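PDB 3CDD: prophage MuSo2, 43 kDa tail protein from Shewanella oneidensis, which probably serves as the trimeric hub of a Mu-like phage baseplate, joining the tail tube to the rest of the tail tip. Local coordinates for residues A[94-97]-A[98-102]; A[115-118]-A[119-123]; A[151-154]-A[155-159]; A[272-275]-A[276-279]. All blocks are in the same frame, centred on the assembly; numbering follows the deposited sequence. Where two conformers were deposited one is given.

Contact 1 of 4, residues A[94-97]-A[98-102]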
ATOM      1  N   SER A  94     -14.234  -3.827  16.985  1.00 28.17           N
ATOM      2  CA  SER A  94     -14.474  -3.130  15.728  0.50 28.14           C
ATOM      3  C   SER A  94     -15.588  -3.870  15.003  1.00 27.83           C
ATOM      4  O   SER A  94     -15.825  -5.046  15.284  1.00 27.29           O
ATOM      5  CB  SER A  94     -13.208  -3.157  14.878  0.50 28.40           C
ATOM      6  OG  SER A  94     -13.259  -2.199  13.843  0.50 29.90           O
ATOM      7  N   GLY A  95     -16.243  -3.197  14.069  1.00 27.81           N
ATOM      8  CA  GLY A  95     -17.282  -3.819  13.257  1.00 27.83           C
ATOM      9  C   GLY A  95     -17.918  -2.828  12.304  1.00 27.79           C
ATOM     10  O   GLY A  95     -17.417  -1.724  12.074  1.00 26.89           O
ATOM     11  N   ARG A  96     -19.063  -3.225  11.792  1.00 28.16           N
ATOM     12  CA  ARG A  96     -19.762  -2.501  10.734  1.00 27.64           C
ATOM     13  C   ARG A  96     -21.256  -2.684  11.037  1.00 28.14           C
ATOM     14  O   ARG A  96     -21.627  -3.534  11.856  1.00 27.85           O
ATOM     15  CB  ARG A  96     -19.403  -3.132   9.388  1.00 27.13           C
ATOM     16  CG  ARG A  96     -17.978  -2.828   8.900  1.00 27.38           C
ATOM     17  CD  ARG A  96     -17.533  -3.691   7.719  1.00 26.47           C
ATOM     18  NE  ARG A  96     -17.442  -5.112   8.080  1.00 25.92           N
ATOM     19  CZ  ARG A  96     -17.420  -6.098   7.191  1.00 25.29           C
ATOM     20  NH1 ARG A  96     -17.455  -5.816   5.888  1.00 25.94           N
ATOM     21  NH2 ARG A  96     -17.376  -7.361   7.596  1.00 22.90           N
ATOM     22  N   ASP A  97     -22.110  -1.902  10.381  1.00 28.29           N
ATOM     23  CA  ASP A  97     -23.547  -2.091  10.535  1.00 28.56           C
ATOM     24  C   ASP A  97     -24.014  -3.364   9.796  1.00 28.15           C
ATOM     25  O   ASP A  97     -23.231  -3.972   9.071  1.00 28.89           O
ATOM     26  CB  ASP A  97     -24.325  -0.781  10.218  1.00 28.49           C
ATOM     27  CG  ASP A  97     -24.799  -0.659   8.774  1.00 30.30           C
ATOM     28  OD1 ASP A  97     -24.635  -1.591   7.936  1.00 25.98           O
ATOM     29  OD2 ASP A  97     -25.383   0.416   8.499  1.00 30.56           O
ATOM     30  N   LYS A  98     -25.262  -3.782  10.020  1.00 27.39           N
ATOM     31  CA  LYS A  98     -25.811  -5.045   9.475  1.00 26.91           C
ATOM     32  C   LYS A  98     -25.587  -5.269   7.979  1.00 26.24           C
ATOM     33  O   LYS A  98     -25.394  -6.413   7.545  1.00 26.02           O
ATOM     34  CB  LYS A  98     -27.321  -5.142   9.754  1.00 26.78           C
ATOM     35  CG  LYS A  98     -27.688  -5.422  11.199  1.00 26.76           C
ATOM     36  CD  LYS A  98     -29.205  -5.381  11.411  1.00 27.24           C
ATOM     37  CE  LYS A  98     -29.892  -6.428  10.559  1.00 29.81           C
ATOM     38  NZ  LYS A  98     -31.278  -6.742  11.044  1.00 33.26           N
ATOM     39  N   THR A  99     -25.617  -4.188   7.194  1.00 25.92           N
ATOM     40  CA  THR A  99     -25.473  -4.298   5.730  1.00 25.87           C
ATOM     41  C   THR A  99     -24.111  -4.861   5.307  1.00 26.61           C
ATOM     42  O   THR A  99     -23.908  -5.187   4.140  1.00 25.70           O
ATOM     43  CB  THR A  99     -25.758  -2.970   4.996  1.00 26.31           C
ATOM     44  OG1 THR A  99     -24.849  -1.956   5.451  1.00 26.37           O
ATOM     45  CG2 THR A  99     -27.211  -2.512   5.218  1.00 26.43           C
ATOM     46  N   ALA A 100     -23.192  -5.017   6.267  1.00 27.26           N
ATOM     47  CA  ALA A 100     -21.883  -5.590   5.954  1.00 27.52           C
ATOM     48  C   ALA A 100     -22.014  -7.028   5.443  1.00 27.62           C
ATOM     49  O   ALA A 100     -21.215  -7.462   4.619  1.00 28.15           O
ATOM     50  CB  ALA A 100     -20.965  -5.526   7.154  1.00 27.32           C
ATOM     51  N   ASP A 101     -23.024  -7.763   5.919  1.00 27.22           N
ATOM     52  CA  ASP A 101     -23.297  -9.103   5.404  1.00 26.98           C
ATOM     53  C   ASP A 101     -23.588  -9.066   3.901  1.00 26.99           C
ATOM     54  O   ASP A 101     -23.219  -9.988   3.175  1.00 26.67           O
ATOM     55  CB  ASP A 101     -24.459  -9.769   6.155  1.00 26.03           C
ATOM     56  CG  ASP A 101     -24.048 -10.284   7.529  1.00 26.64           C
ATOM     57  OD1 ASP A 101     -22.823 -10.401   7.792  1.00 26.23           O
ATOM     58  OD2 ASP A 101     -24.951 -10.560   8.351  1.00 24.80           O
ATOM     59  N   LEU A 102     -24.232  -7.985   3.449  1.00 26.61           N
ATOM     60  CA  LEU A 102     -24.555  -7.796   2.032  1.00 26.38           C
ATOM     61  C   LEU A 102     -23.304  -7.534   1.206  1.00 26.41           C
ATOM     62  O   LEU A 102     -23.295  -7.772   0.007  1.00 26.42           O
ATOM     63  CB  LEU A 102     -25.527  -6.631   1.834  1.00 26.43           C
ATOM     64  CG  LEU A 102     -26.877  -6.652   2.565  1.00 26.29           C
ATOM     65  CD1 LEU A 102     -27.651  -5.363   2.257  1.00 24.49           C
ATOM     66  CD2 LEU A 102     -27.720  -7.862   2.207  1.00 24.90           C
TER
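Arg96 lays its guanidinium flat against the methyl of Ala100: Ala100 CB sits 3.5 Å above the guanidinium plane, over its centre, and also touches Arg96 CB at 3.6 Å. The arginine chain bends at its third torsion (chi3 -65°), which folds the flat group back over the methyl. Asp78 pairs with NE and Asp104 with NH2 in salt bridges, while the methyl covers one face.

One residue on, Asp97 caps the turn that leads into helix 100-104. Its OD1 accepts twice from Thr99. The hydroxyl OG1 of Thr99 arrives on the syn lone pair of Asp97 OD1 at 2.5 Å, a very short bond, whereas the backbone N of Thr99 comes from above the carboxylate plane, 2.9 Å from the same oxygen, in a bent bond (138°). The other oxygen, OD2, is held by Ser172 OG, and the two grips together fix the carboxylate's rotation. In the backbone, Ala100 N bonds Asp97 O at 3.0 Å and closes a type I beta turn.

Asp101 forms salt bridges with Arg248 and Arg250 of the second subunit, and Thr99 leans on the loop at Met31 and Ser32. The turn itself carries the chain from the end of strand 88-97, which is paired with strands 34-42 and 70-84, into helix 100-104.

Contact 2 of 4, residues A[115-118]-A[119-123]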
ATOM      1  N   ASN A 115     -36.736 -11.784 -13.102  1.00 28.47           N
ATOM      2  CA  ASN A 115     -37.528 -11.487 -14.293  1.00 28.04           C
ATOM      3  C   ASN A 115     -38.534 -10.387 -14.024  1.00 27.48           C
ATOM      4  O   ASN A 115     -39.424 -10.547 -13.186  1.00 27.06           O
ATOM      5  CB  ASN A 115     -38.300 -12.735 -14.760  1.00 28.29           C
ATOM      6  CG  ASN A 115     -37.445 -13.979 -14.785  1.00 29.37           C
ATOM      7  OD1 ASN A 115     -36.463 -14.058 -15.526  1.00 31.18           O
ATOM      8  ND2 ASN A 115     -37.814 -14.968 -13.976  1.00 30.68           N
ATOM      9  N   ASN A 116     -38.400  -9.281 -14.750  1.00 27.44           N
ATOM     10  CA  ASN A 116     -39.382  -8.183 -14.721  1.00 27.81           C
ATOM     11  C   ASN A 116     -39.584  -7.611 -13.317  1.00 27.87           C
ATOM     12  O   ASN A 116     -40.698  -7.276 -12.910  1.00 27.95           O
ATOM     13  CB  ASN A 116     -40.708  -8.629 -15.366  1.00 27.82           C
ATOM     14  CG  ASN A 116     -40.527  -9.054 -16.809  1.00 29.21           C
ATOM     15  OD1 ASN A 116     -40.006  -8.290 -17.622  1.00 31.82           O
ATOM     16  ND2 ASN A 116     -40.964 -10.273 -17.144  1.00 29.99           N
ATOM     17  N   GLN A 117     -38.475  -7.505 -12.590  1.00 27.85           N
ATOM     18  CA  GLN A 117     -38.470  -7.042 -11.215  1.00 28.12           C
ATOM     19  C   GLN A 117     -37.871  -5.653 -11.139  1.00 28.19           C
ATOM     20  O   GLN A 117     -36.908  -5.337 -11.847  1.00 28.55           O
ATOM     21  CB  GLN A 117     -37.633  -7.990 -10.344  1.00 28.15           C
ATOM     22  CG  GLN A 117     -38.110  -9.443 -10.326  1.00 28.81           C
ATOM     23  CD  GLN A 117     -39.492  -9.585  -9.721  1.00 30.55           C
ATOM     24  OE1 GLN A 117     -39.688  -9.305  -8.538  1.00 32.74           O
ATOM     25  NE2 GLN A 117     -40.462 -10.009 -10.527  1.00 28.32           N
ATOM     26  N   THR A 118     -38.443  -4.822 -10.274  1.00 27.82           N
ATOM     27  CA  THR A 118     -37.810  -3.561  -9.926  1.00 27.84           C
ATOM     28  C   THR A 118     -36.600  -3.790  -9.008  1.00 27.69           C
ATOM     29  O   THR A 118     -36.399  -4.892  -8.468  1.00 27.24           O
ATOM     30  CB  THR A 118     -38.794  -2.587  -9.234  1.00 27.93           C
ATOM     31  OG1 THR A 118     -39.237  -3.152  -7.993  1.00 28.61           O
ATOM     32  CG2 THR A 118     -39.995  -2.303 -10.138  1.00 26.72           C
ATOM     33  N   LEU A 119     -35.794  -2.737  -8.854  1.00 27.51           N
ATOM     34  CA  LEU A 119     -34.702  -2.718  -7.904  1.00 27.17           C
ATOM     35  C   LEU A 119     -35.187  -3.078  -6.505  1.00 27.43           C
ATOM     36  O   LEU A 119     -34.501  -3.806  -5.766  1.00 27.69           O
ATOM     37  CB  LEU A 119     -34.043  -1.327  -7.891  1.00 27.25           C
ATOM     38  CG  LEU A 119     -32.915  -1.030  -6.884  1.00 28.88           C
ATOM     39  CD1 LEU A 119     -31.728  -1.973  -7.082  1.00 29.24           C
ATOM     40  CD2 LEU A 119     -32.478   0.437  -6.939  1.00 26.74           C
ATOM     41  N   THR A 120     -36.353  -2.559  -6.133  1.00 27.05           N
ATOM     42  CA  THR A 120     -36.899  -2.784  -4.800  1.00 27.09           C
ATOM     43  C   THR A 120     -37.312  -4.245  -4.597  1.00 26.89           C
ATOM     44  O   THR A 120     -37.035  -4.826  -3.546  1.00 26.46           O
ATOM     45  CB  THR A 120     -38.073  -1.805  -4.453  1.00 27.58           C
ATOM     46  OG1 THR A 120     -37.595  -0.457  -4.491  1.00 28.23           O
ATOM     47  CG2 THR A 120     -38.654  -2.085  -3.039  1.00 26.26           C
ATOM     48  N   GLN A 121     -37.959  -4.842  -5.593  1.00 26.54           N
ATOM     49  CA  GLN A 121     -38.290  -6.257  -5.487  1.00 26.49           C
ATOM     50  C   GLN A 121     -37.030  -7.124  -5.390  1.00 26.20           C
ATOM     51  O   GLN A 121     -36.965  -8.056  -4.577  1.00 25.94           O
ATOM     52  CB  GLN A 121     -39.182  -6.719  -6.642  1.00 26.91           C
ATOM     53  CG  GLN A 121     -40.594  -6.162  -6.593  1.00 27.04           C
ATOM     54  CD  GLN A 121     -41.289  -6.276  -7.926  1.00 27.74           C
ATOM     55  OE1 GLN A 121     -40.713  -5.951  -8.967  1.00 26.32           O
ATOM     56  NE2 GLN A 121     -42.533  -6.750  -7.907  1.00 27.21           N
ATOM     57  N   ILE A 122     -36.023  -6.819  -6.199  1.00 26.22           N
ATOM     58  CA  ILE A 122     -34.786  -7.596  -6.130  1.00 26.33           C
ATOM     59  C   ILE A 122     -34.138  -7.447  -4.734  1.00 26.83           C
ATOM     60  O   ILE A 122     -33.774  -8.437  -4.102  1.00 26.67           O
ATOM     61  CB  ILE A 122     -33.818  -7.278  -7.312  1.00 26.00           C
ATOM     62  CG1 ILE A 122     -34.402  -7.844  -8.614  1.00 25.44           C
ATOM     63  CG2 ILE A 122     -32.417  -7.843  -7.039  1.00 25.24           C
ATOM     64  CD1 ILE A 122     -33.900  -7.180  -9.872  1.00 24.42           C
ATOM     65  N   ALA A 123     -34.041  -6.213  -4.247  1.00 28.00           N
ATOM     66  CA  ALA A 123     -33.404  -5.932  -2.953  1.00 28.79           C
ATOM     67  C   ALA A 123     -34.133  -6.643  -1.816  1.00 29.73           C
ATOM     68  O   ALA A 123     -33.479  -7.181  -0.926  1.00 30.62           O
ATOM     69  CB  ALA A 123     -33.300  -4.421  -2.700  1.00 28.16           C
TER
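Thr118 and Gln121 form a capping box at the start of helix 119-127, their side chains slanting past one another so that each serves the other's backbone. The backbone N of Thr118 donates its N-H to Gln121 OE1 at 2.9 Å, lying in the carbonyl plane of that amide and bonding almost straight (164°). In return Gln121 N donates to Thr118 OG1 at 3.2 Å. The hydroxyl can do this because it stands between the backbone N and the carbonyl carbon (chi1 63°), turned in over the first turn of the helix; it also makes a weak bond to Gln121 OE1.

Gln117 comes at Gln121 differently. The two chains run nearly at right angles, yet their amide planes are only 22° apart, and Gln117 OE1 rests 3.2 Å from Gln121 CB. The nitrogen of the Gln117 amide is held by the chain before it, NE2 donating to Asn115 O in the plane of the amide.

Ile122 lies towards helix 155-164, with Leu158 and Leu162 against it, and Leu119 meets Leu162 of the same helix. Ile122 also meets the preceding loop through CG1, 3.7 Å from Gln117 CB.

Contact 3 of 4, residues A[151-154]-A[155-159]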
ATOM      1  N   GLN A 151     -21.252 -14.738 -11.275  1.00 34.34           N
ATOM      2  CA  GLN A 151     -20.697 -15.785 -10.421  1.00 34.50           C
ATOM      3  C   GLN A 151     -20.137 -15.180  -9.142  1.00 33.80           C
ATOM      4  O   GLN A 151     -19.189 -14.385  -9.193  1.00 34.06           O
ATOM      5  CB  GLN A 151     -19.562 -16.531 -11.131  1.00 34.34           C
ATOM      6  CG  GLN A 151     -19.957 -17.498 -12.227  1.00 35.47           C
ATOM      7  CD  GLN A 151     -18.752 -18.286 -12.761  1.00 35.58           C
ATOM      8  OE1 GLN A 151     -17.652 -18.231 -12.193  1.00 38.08           O
ATOM      9  NE2 GLN A 151     -18.960 -19.016 -13.851  1.00 35.76           N
ATOM     10  N   GLY A 152     -20.711 -15.568  -8.002  1.00 33.21           N
ATOM     11  CA  GLY A 152     -20.182 -15.173  -6.690  1.00 32.29           C
ATOM     12  C   GLY A 152     -20.478 -13.727  -6.323  1.00 31.81           C
ATOM     13  O   GLY A 152     -19.962 -13.204  -5.328  1.00 32.04           O
ATOM     14  N   GLU A 153     -21.316 -13.082  -7.131  1.00 30.80           N
ATOM     15  CA  GLU A 153     -21.755 -11.720  -6.874  1.00 29.46           C
ATOM     16  C   GLU A 153     -22.409 -11.625  -5.502  1.00 28.73           C
ATOM     17  O   GLU A 153     -23.186 -12.503  -5.105  1.00 28.22           O
ATOM     18  CB  GLU A 153     -22.754 -11.278  -7.946  1.00 29.64           C
ATOM     19  CG  GLU A 153     -22.927  -9.760  -8.019  1.00 28.44           C
ATOM     20  CD  GLU A 153     -23.635  -9.300  -9.275  1.00 30.18           C
ATOM     21  OE1 GLU A 153     -24.488 -10.053  -9.835  1.00 28.68           O
ATOM     22  OE2 GLU A 153     -23.329  -8.165  -9.694  1.00 31.75           O
ATOM     23  N   THR A 154     -22.080 -10.562  -4.779  1.00 27.59           N
ATOM     24  CA  THR A 154     -22.679 -10.321  -3.475  1.00 27.16           C
ATOM     25  C   THR A 154     -23.980  -9.502  -3.627  1.00 26.56           C
ATOM     26  O   THR A 154     -24.151  -8.807  -4.628  1.00 26.31           O
ATOM     27  CB  THR A 154     -21.670  -9.571  -2.564  1.00 27.47           C
ATOM     28  OG1 THR A 154     -21.481  -8.245  -3.063  1.00 27.96           O
ATOM     29  CG2 THR A 154     -20.318 -10.305  -2.550  1.00 26.99           C
ATOM     30  N   PRO A 155     -24.892  -9.563  -2.629  1.00 26.49           N
ATOM     31  CA  PRO A 155     -26.096  -8.726  -2.654  1.00 26.23           C
ATOM     32  C   PRO A 155     -25.802  -7.232  -2.888  1.00 26.24           C
ATOM     33  O   PRO A 155     -26.489  -6.588  -3.698  1.00 25.17           O
ATOM     34  CB  PRO A 155     -26.697  -8.955  -1.262  1.00 26.66           C
ATOM     35  CG  PRO A 155     -26.264 -10.321  -0.911  1.00 26.56           C
ATOM     36  CD  PRO A 155     -24.865 -10.418  -1.427  1.00 26.08           C
ATOM     37  N   HIS A 156     -24.778  -6.691  -2.223  1.00 26.56           N
ATOM     38  CA  HIS A 156     -24.381  -5.292  -2.483  1.00 27.38           C
ATOM     39  C   HIS A 156     -23.906  -5.000  -3.913  1.00 28.18           C
ATOM     40  O   HIS A 156     -24.326  -4.003  -4.512  1.00 29.01           O
ATOM     41  CB  HIS A 156     -23.342  -4.767  -1.483  1.00 27.75           C
ATOM     42  CG  HIS A 156     -22.989  -3.333  -1.711  1.00 28.78           C
ATOM     43  ND1 HIS A 156     -21.753  -2.936  -2.170  1.00 31.16           N
ATOM     44  CD2 HIS A 156     -23.727  -2.204  -1.586  1.00 28.26           C
ATOM     45  CE1 HIS A 156     -21.737  -1.618  -2.290  1.00 32.10           C
ATOM     46  NE2 HIS A 156     -22.922  -1.152  -1.938  1.00 30.30           N
ATOM     47  N   GLU A 157     -23.028  -5.832  -4.462  1.00 28.19           N
ATOM     48  CA  GLU A 157     -22.567  -5.626  -5.837  1.00 28.84           C
ATOM     49  C   GLU A 157     -23.698  -5.682  -6.858  1.00 28.89           C
ATOM     50  O   GLU A 157     -23.696  -4.910  -7.835  1.00 29.52           O
ATOM     51  CB  GLU A 157     -21.529  -6.667  -6.236  1.00 28.99           C
ATOM     52  CG  GLU A 157     -20.202  -6.497  -5.598  1.00 30.88           C
ATOM     53  CD  GLU A 157     -19.299  -7.713  -5.824  1.00 34.82           C
ATOM     54  OE1 GLU A 157     -19.811  -8.857  -5.949  1.00 32.11           O
ATOM     55  OE2 GLU A 157     -18.063  -7.509  -5.885  1.00 38.12           O
ATOM     56  N   LEU A 158     -24.651  -6.590  -6.656  1.00 28.39           N
ATOM     57  CA  LEU A 158     -25.803  -6.659  -7.549  1.00 28.65           C
ATOM     58  C   LEU A 158     -26.679  -5.420  -7.432  1.00 28.47           C
ATOM     59  O   LEU A 158     -27.034  -4.801  -8.436  1.00 28.51           O
ATOM     60  CB  LEU A 158     -26.647  -7.901  -7.290  1.00 28.71           C
ATOM     61  CG  LEU A 158     -27.999  -7.918  -8.001  1.00 29.43           C
ATOM     62  CD1 LEU A 158     -27.789  -8.065  -9.500  1.00 30.52           C
ATOM     63  CD2 LEU A 158     -28.895  -9.032  -7.459  1.00 29.07           C
ATOM     64  N   LEU A 159     -27.017  -5.053  -6.203  1.00 28.05           N
ATOM     65  CA  LEU A 159     -27.907  -3.923  -5.971  1.00 27.52           C
ATOM     66  C   LEU A 159     -27.272  -2.632  -6.433  1.00 27.81           C
ATOM     67  O   LEU A 159     -27.956  -1.770  -6.985  1.00 27.98           O
ATOM     68  CB  LEU A 159     -28.352  -3.863  -4.504  1.00 26.79           C
ATOM     69  CG  LEU A 159     -29.191  -5.096  -4.101  1.00 26.75           C
ATOM     70  CD1 LEU A 159     -29.531  -5.151  -2.597  1.00 26.32           C
ATOM     71  CD2 LEU A 159     -30.473  -5.213  -4.964  1.00 25.61           C
TER
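Three hydrogen bonds tie Thr154 to the first turn of helix 155-164, and two of them make a capping box with Glu157. Thr154 N donates to Glu157 OE1 at 3.1 Å, nearly straight (170°), reaching that oxygen on its anti side and somewhat out of the carboxylate plane. Glu157 N answers with a bond to Thr154 OG1 at 3.2 Å. The third is the opening bond of the helix itself, Leu158 N to Thr154 O at 3.0 Å. With chi1 at 68° the threonine hydroxyl tucks in towards the N-H of Glu157, while the extended Glu157 chain carries its carboxylate back past the cap.

Charge enters through Glu153. Its carboxylate is turned 63° from that of Glu157, with Glu153 OE2 5.2 Å from Glu157 OE1. A salt bridge from Glu153 OE2 to Arg161 probably offsets any repulsion between the two acids, and Glu150 N binds the other oxygen.

Van der Waals contact runs alongside the polar grip. Glu153 CG rests 3.8 Å from Glu157 CB, and the Glu153 side chain crosses that of Leu158 at about a right angle, its OE2 3.6 Å from Leu158 CA. At the N-terminus of the helix, the peptide link holds the Pro155 ring close to Thr154 CB.

Around this cap, Pro155 meets Leu102 of helix 100-104 and Val126 of helix 119-127. Leu158 packs on Ile122 of helix 119-127 and Leu159 on Ala123 and Val126, and His156 packs against Leu170 of strand 169-172.

Contact 4 of 4, residues A[272-275]-A[276-279]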
ATOM      1  N   GLU A 272     -18.323  10.152 -15.807  1.00 40.47           N
ATOM      2  CA  GLU A 272     -16.885  10.235 -15.652  1.00 40.67           C
ATOM      3  C   GLU A 272     -16.455  11.608 -15.148  1.00 40.65           C
ATOM      4  O   GLU A 272     -15.620  11.704 -14.239  1.00 40.54           O
ATOM      5  CB  GLU A 272     -16.189   9.910 -16.970  1.00 40.44           C
ATOM      6  CG  GLU A 272     -14.938   9.087 -16.781  1.00 41.26           C
ATOM      7  CD  GLU A 272     -15.245   7.649 -16.416  1.00 41.73           C
ATOM      8  OE1 GLU A 272     -15.791   6.919 -17.270  1.00 41.52           O
ATOM      9  OE2 GLU A 272     -14.931   7.252 -15.275  1.00 42.50           O
ATOM     10  N   ARG A 273     -17.035  12.659 -15.744  1.00 40.71           N
ATOM     11  CA  ARG A 273     -16.828  14.048 -15.305  1.00 40.66           C
ATOM     12  C   ARG A 273     -17.298  14.216 -13.859  1.00 40.38           C
ATOM     13  O   ARG A 273     -16.604  14.808 -13.032  1.00 39.93           O
ATOM     14  CB  ARG A 273     -17.571  15.031 -16.224  1.00 40.52           C
ATOM     15  CG  ARG A 273     -17.451  16.496 -15.805  1.00 40.83           C
ATOM     16  CD  ARG A 273     -18.286  17.421 -16.668  1.00 40.93           C
ATOM     17  NE  ARG A 273     -19.708  17.086 -16.602  1.00 42.82           N
ATOM     18  CZ  ARG A 273     -20.601  17.390 -17.544  1.00 43.64           C
ATOM     19  NH1 ARG A 273     -20.225  18.051 -18.636  1.00 44.00           N
ATOM     20  NH2 ARG A 273     -21.869  17.026 -17.405  1.00 41.36           N
ATOM     21  N   GLN A 274     -18.464  13.656 -13.560  1.00 40.05           N
ATOM     22  CA  GLN A 274     -19.038  13.762 -12.230  1.00 40.20           C
ATOM     23  C   GLN A 274     -18.205  13.048 -11.168  1.00 39.93           C
ATOM     24  O   GLN A 274     -18.091  13.531 -10.039  1.00 39.75           O
ATOM     25  CB  GLN A 274     -20.493  13.275 -12.235  1.00 40.30           C
ATOM     26  CG  GLN A 274     -21.475  14.313 -11.711  1.00 41.98           C
ATOM     27  CD  GLN A 274     -21.021  15.769 -11.966  1.00 45.01           C
ATOM     28  OE1 GLN A 274     -21.117  16.624 -11.070  1.00 45.77           O
ATOM     29  NE2 GLN A 274     -20.517  16.050 -13.179  1.00 43.98           N
ATOM     30  N   ARG A 275     -17.612  11.915 -11.536  1.00 39.80           N
ATOM     31  CA  ARG A 275     -16.770  11.158 -10.615  1.00 40.12           C
ATOM     32  C   ARG A 275     -15.435  11.852 -10.330  1.00 39.96           C
ATOM     33  O   ARG A 275     -14.946  11.800  -9.203  1.00 39.95           O
ATOM     34  CB  ARG A 275     -16.521   9.751 -11.154  1.00 40.58           C
ATOM     35  CG  ARG A 275     -15.572   8.917 -10.300  1.00 42.14           C
ATOM     36  CD  ARG A 275     -15.260   7.588 -10.956  1.00 44.61           C
ATOM     37  NE  ARG A 275     -16.306   6.599 -10.708  1.00 45.94           N
ATOM     38  CZ  ARG A 275     -16.285   5.719  -9.710  1.00 46.72           C
ATOM     39  NH1 ARG A 275     -15.271   5.695  -8.850  1.00 47.02           N
ATOM     40  NH2 ARG A 275     -17.279   4.855  -9.573  1.00 46.82           N
ATOM     41  N   SER A 276     -14.850  12.483 -11.350  1.00 39.63           N
ATOM     42  CA  SER A 276     -13.557  13.146 -11.205  1.00 40.13           C
ATOM     43  C   SER A 276     -13.692  14.411 -10.365  1.00 40.24           C
ATOM     44  O   SER A 276     -12.751  14.801  -9.666  1.00 40.47           O
ATOM     45  CB  SER A 276     -12.937  13.477 -12.560  1.00 39.64           C
ATOM     46  OG  SER A 276     -13.600  14.561 -13.186  1.00 40.74           O
ATOM     47  N   ILE A 277     -14.857  15.045 -10.450  1.00 40.10           N
ATOM     48  CA  ILE A 277     -15.154  16.220  -9.638  1.00 40.06           C
ATOM     49  C   ILE A 277     -15.241  15.849  -8.145  1.00 40.00           C
ATOM     50  O   ILE A 277     -14.569  16.463  -7.320  1.00 40.15           O
ATOM     51  CB  ILE A 277     -16.405  16.975 -10.140  1.00 39.92           C
ATOM     52  CG1 ILE A 277     -16.155  17.533 -11.549  1.00 39.46           C
ATOM     53  CG2 ILE A 277     -16.764  18.101  -9.180  1.00 39.69           C
ATOM     54  CD1 ILE A 277     -17.423  18.046 -12.277  1.00 40.58           C
ATOM     55  N   GLY A 278     -16.025  14.827  -7.809  1.00 39.44           N
ATOM     56  CA  GLY A 278     -16.114  14.353  -6.433  1.00 39.39           C
ATOM     57  C   GLY A 278     -14.806  13.844  -5.846  1.00 39.37           C
ATOM     58  O   GLY A 278     -14.552  13.981  -4.642  1.00 39.42           O
ATOM     59  N   LYS A 279     -13.976  13.253  -6.699  1.00 39.47           N
ATOM     60  CA  LYS A 279     -12.688  12.700  -6.294  1.00 39.77           C
ATOM     61  C   LYS A 279     -11.609  13.788  -6.155  1.00 39.11           C
ATOM     62  O   LYS A 279     -10.515  13.535  -5.628  1.00 39.14           O
ATOM     63  CB  LYS A 279     -12.245  11.680  -7.342  1.00 40.02           C
ATOM     64  CG  LYS A 279     -11.489  10.485  -6.804  1.00 42.17           C
ATOM     65  CD  LYS A 279     -11.727   9.290  -7.728  1.00 45.45           C
ATOM     66  CE  LYS A 279     -10.428   8.578  -8.069  1.00 46.24           C
ATOM     67  NZ  LYS A 279     -10.593   7.752  -9.298  1.00 46.92           N
TER
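Arg273 O takes a bond from Ile277 N at 3.1 Å, with the donor tilted 23° from the carbonyl plane, and the hydroxyl of Ser276 lies near the same oxygen, its OG 3.0 Å from Arg273 O. A chi1 of 73° turns that hydroxyl back along the helix towards the preceding turn. Ile277 CG1 also comes up to Arg273 O, in a close van der Waals contact.

Successive backbone bonds of this kind carry the last turns of helix 262-278, a long helix in the part of the chain that matches the fourth domain of GpP. Ser276 N bonds Glu272 O, Lys279 N bonds Arg275 O, and Gly278 N makes a weak bond to Gln274 O.

On one flank Arg273 and Ile277 run side by side in the same direction, Arg273 CG touching Ile277 CD1 at 3.9 Å. Further out, NH1 of the arginine is bonded to Thr242 O. Gln274, bent at its second torsion (chi2 30°), slants across the same isoleucine and brings NE2 to 3.8 Å from Ile277 CD1. Ser276 and Arg273 both pack on Phe214 of strand 213-217. Two basic ends on the exposed side, Arg275 NH1 and Lys279 NZ, lie 5.1 Å apart.

How the contacts relate
The four contacts follow one another along the chain without overlap. Contact 1 joins strand 88-97 to helix 100-104. Contacts 2 and 3 both lie in the gp44-like second-domain range and open helices 119-127 and 155-164; the centres of these two contacts are about 14 Å apart, and their helices pack together, with Ala123 CA 3.6 Å from Leu159 CD2. Contact 1 meets contact 3 through a probable hydrogen bond from His156 N to Leu102 O, 2.9 Å. Contact 4, on helix 262-278, stands apart, its nearest atoms about 11 Å from contact 3. Contacts 1 and 3 touch the second subunit, whereas contacts 2 and 4 touch no other chain of the trimer.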